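Long-range contact in tetraacyldisaccharide 4'-kinase (Aquifex aeolicus, PDB 4EHX), which probably transfers the gamma-phosphate of ATP to the 4'-position of a tetraacyldisaccharide 1-phosphate, forming lipid IVA in lipid A biosynthesis: residues Phe202-Phe208 with Phe296-Arg302. Residues are numbered along the deposited sequence; the frame is centred on the assembly and turned at random.
Sequences FKMFREF and FKVKLER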
loop_
_atom_site.group_PDB
_atom_site.type_symbol
_atom_site.label_atom_id
_atom_site.label_comp_id
_atom_site.label_asym_id
_atom_site.label_seq_id
_atom_site.Cartn_x
_atom_site.Cartn_y
_atom_site.Cartn_z
ATOM N N PHE A 202 10.816 -11.678 -7.603
ATOM C CA PHE A 202 11.501 -11.298 -6.366
ATOM C C PHE A 202 10.687 -11.655 -5.134
ATOM O O PHE A 202 9.590 -11.138 -4.933
ATOM C CB PHE A 202 11.726 -9.786 -6.346
ATOM C CG PHE A 202 12.424 -9.275 -7.564
ATOM C CD1 PHE A 202 11.695 -8.917 -8.687
ATOM C CD2 PHE A 202 13.809 -9.198 -7.603
ATOM C CE1 PHE A 202 12.339 -8.459 -9.825
ATOM C CE2 PHE A 202 14.461 -8.750 -8.736
ATOM C CZ PHE A 202 13.722 -8.380 -9.848
ATOM N N LYS A 203 11.233 -12.517 -4.294
ATOM C CA LYS A 203 10.548 -12.881 -3.065
ATOM C C LYS A 203 10.665 -11.761 -2.053
ATOM O O LYS A 203 11.741 -11.182 -1.870
ATOM C CB LYS A 203 11.163 -14.150 -2.481
ATOM C CG LYS A 203 10.818 -15.423 -3.244
ATOM C CD LYS A 203 11.488 -16.596 -2.536
ATOM C CE LYS A 203 11.040 -17.936 -3.070
ATOM N NZ LYS A 203 11.675 -18.994 -2.231
ATOM N N MET A 204 9.561 -11.477 -1.375
ATOM C CA MET A 204 9.529 -10.387 -0.410
ATOM C C MET A 204 9.178 -10.895 0.974
ATOM O O MET A 204 8.176 -11.592 1.152
ATOM C CB MET A 204 8.500 -9.342 -0.845
ATOM C CG MET A 204 8.278 -8.243 0.191
ATOM S SD MET A 204 7.136 -6.973 -0.428
ATOM C CE MET A 204 5.917 -6.955 0.892
ATOM N N PHE A 205 10.017 -10.541 1.940
ATOM C CA PHE A 205 9.832 -10.920 3.339
ATOM C C PHE A 205 9.631 -9.617 4.076
ATOM O O PHE A 205 10.193 -8.602 3.683
ATOM C CB PHE A 205 11.087 -11.616 3.892
ATOM C CG PHE A 205 11.372 -12.965 3.272
ATOM C CD1 PHE A 205 11.929 -13.060 2.005
ATOM C CD2 PHE A 205 11.114 -14.134 3.974
ATOM C CE1 PHE A 205 12.204 -14.305 1.437
ATOM C CE2 PHE A 205 11.393 -15.379 3.416
ATOM C CZ PHE A 205 11.931 -15.465 2.147
ATOM N N ARG A 206 8.817 -9.626 5.126
ATOM C CA ARG A 206 8.733 -8.458 5.991
ATOM C C ARG A 206 9.108 -8.880 7.383
ATOM O O ARG A 206 8.607 -9.877 7.891
ATOM C CB ARG A 206 7.329 -7.834 5.963
ATOM C CG ARG A 206 7.072 -7.023 4.707
ATOM C CD ARG A 206 5.830 -6.162 4.833
ATOM N NE ARG A 206 4.624 -6.960 4.971
ATOM C CZ ARG A 206 3.400 -6.453 5.063
ATOM N NH1 ARG A 206 3.218 -5.141 5.035
ATOM N NH2 ARG A 206 2.357 -7.260 5.188
ATOM N N GLU A 207 10.011 -8.128 7.990
ATOM C CA GLU A 207 10.547 -8.478 9.285
ATOM C C GLU A 207 10.462 -7.289 10.245
ATOM O O GLU A 207 10.673 -6.143 9.849
ATOM C CB GLU A 207 11.987 -8.994 9.124
ATOM C CG GLU A 207 12.033 -10.287 8.290
ATOM C CD GLU A 207 13.436 -10.754 7.914
ATOM O OE1 GLU A 207 14.436 -10.162 8.377
ATOM O OE2 GLU A 207 13.525 -11.733 7.143
ATOM N N PHE A 208 10.144 -7.576 11.504
ATOM C CA PHE A 208 9.941 -6.538 12.511
ATOM C C PHE A 208 11.214 -5.741 12.737
ATOM O O PHE A 208 12.263 -6.306 13.036
ATOM C CB PHE A 208 9.475 -7.156 13.834
ATOM C CG PHE A 208 9.252 -6.146 14.934
ATOM C CD1 PHE A 208 8.380 -5.081 14.750
ATOM C CD2 PHE A 208 9.906 -6.264 16.151
ATOM C CE1 PHE A 208 8.167 -4.151 15.756
ATOM C CE2 PHE A 208 9.696 -5.338 17.159
ATOM C CZ PHE A 208 8.826 -4.282 16.963
ATOM N N PHE A 296 7.728 -2.570 10.256
ATOM C CA PHE A 296 8.361 -3.681 9.570
ATOM C C PHE A 296 9.180 -3.162 8.396
ATOM O O PHE A 296 8.902 -2.089 7.864
ATOM C CB PHE A 296 7.297 -4.667 9.093
ATOM C CG PHE A 296 6.636 -5.409 10.207
ATOM C CD1 PHE A 296 5.666 -4.799 10.982
ATOM C CD2 PHE A 296 6.996 -6.716 10.497
ATOM C CE1 PHE A 296 5.061 -5.485 12.022
ATOM C CE2 PHE A 296 6.397 -7.405 11.528
ATOM C CZ PHE A 296 5.428 -6.784 12.298
ATOM N N LYS A 297 10.207 -3.910 8.011
ATOM C CA LYS A 297 11.024 -3.535 6.866
ATOM C C LYS A 297 10.915 -4.634 5.829
ATOM O O LYS A 297 10.751 -5.802 6.183
ATOM C CB LYS A 297 12.484 -3.321 7.279
ATOM C CG LYS A 297 12.724 -2.048 8.089
ATOM C CD LYS A 297 12.371 -0.806 7.280
ATOM C CE LYS A 297 12.427 0.456 8.129
ATOM N NZ LYS A 297 13.781 0.717 8.679
ATOM N N VAL A 298 10.972 -4.255 4.553
ATOM C CA VAL A 298 10.945 -5.225 3.471
ATOM C C VAL A 298 12.345 -5.754 3.247
ATOM O O VAL A 298 13.313 -4.995 3.207
ATOM C CB VAL A 298 10.438 -4.611 2.136
ATOM C CG1 VAL A 298 10.897 -5.463 0.947
ATOM C CG2 VAL A 298 8.922 -4.461 2.151
ATOM N N LYS A 299 12.450 -7.065 3.108
ATOM C CA LYS A 299 13.692 -7.680 2.692
ATOM C C LYS A 299 13.367 -8.375 1.389
ATOM O O LYS A 299 12.514 -9.263 1.358
ATOM C CB LYS A 299 14.149 -8.715 3.712
ATOM C CG LYS A 299 14.202 -8.189 5.146
ATOM C CD LYS A 299 15.344 -7.215 5.317
ATOM C CE LYS A 299 15.505 -6.811 6.797
ATOM N NZ LYS A 299 16.601 -5.819 6.966
ATOM N N LEU A 300 14.042 -7.975 0.323
ATOM C CA LEU A 300 13.741 -8.514 -1.002
ATOM C C LEU A 300 14.904 -9.322 -1.555
ATOM O O LEU A 300 16.022 -8.831 -1.603
ATOM C CB LEU A 300 13.453 -7.362 -1.962
ATOM C CG LEU A 300 12.723 -7.727 -3.261
ATOM C CD1 LEU A 300 11.258 -7.911 -2.965
ATOM C CD2 LEU A 300 12.899 -6.635 -4.297
ATOM N N GLU A 301 14.642 -10.543 -2.009
ATOM C CA GLU A 301 15.680 -11.339 -2.653
ATOM C C GLU A 301 16.080 -10.751 -4.015
ATOM O O GLU A 301 15.240 -10.202 -4.726
ATOM C CB GLU A 301 15.224 -12.791 -2.821
ATOM C CG GLU A 301 15.062 -13.541 -1.523
ATOM C CD GLU A 301 14.897 -15.038 -1.732
ATOM O OE1 GLU A 301 14.927 -15.488 -2.900
ATOM O OE2 GLU A 301 14.738 -15.761 -0.728
ATOM N N ARG A 302 17.361 -10.862 -4.361
ATOM C CA ARG A 302 17.879 -10.412 -5.669
ATOM C C ARG A 302 17.632 -8.923 -5.871
ATOM O O ARG A 302 17.339 -8.473 -6.972
ATOM C CB ARG A 302 17.233 -11.191 -6.816
ATOM C CG ARG A 302 17.228 -12.699 -6.640
ATOM C CD ARG A 302 16.301 -13.371 -7.656
ATOM N NE ARG A 302 16.877 -13.417 -9.000
ATOM C CZ ARG A 302 16.322 -12.871 -10.080
ATOM N NH1 ARG A 302 15.164 -12.232 -9.989
ATOM N NH2 ARG A 302 16.928 -12.970 -11.256
HETATM O O HOH W 1 13.383 -14.144 -5.396
HETATM O O HOH W 2 14.126 -18.147 -4.108
#
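Phe296 offers a ring face to the edge of Phe208 in a T-shaped pair, centroids 5.7 Å apart and planes at 60°; with CG anti to the backbone N (chi1 180°), the Phe208 ring reaches CD1 over the rim of that face. From here the strands run antiparallel. Lys297 makes both backbone hydrogen bonds with Glu207, its long chain leading the charge away. Val298, a compact branched residue suited to a strand, divides its methyls: CG1 meets Met204 CG at 3.9 Å, while CG2 touches Met204 SD and Arg206 CG. Lys299 pairs twice with Phe205, its N 2.8 Å from Phe205 O; its flexible chain lays aliphatic CG against the Glu207 carboxylate. Leu300, apolar to fit Met204, Phe202 and Tyr57, packs CD1 on Met204 CB and CG on Phe202 CB, both at 3.8 Å. Glu301 gives its N-H to Lys203 O; Glu301 OE1 lies 3.6 Å from Lys203 CD and accepts from two waters that bind Lys203 N and, weakly, NZ, whose salt bridge goes to Glu194. Replacing Glu301 with alanine removes OE1, so both waters would probably be held less firmly. Arg302, the N-cap of helix 303-312, is long enough to set NH1 over a Phe202 ring face. Val298, Leu300 and Met204 face helix 51-61, which begins within the predicted ATP-binding residues 45-52, and strand 201-212 pairs on its other edge with strand 182-186.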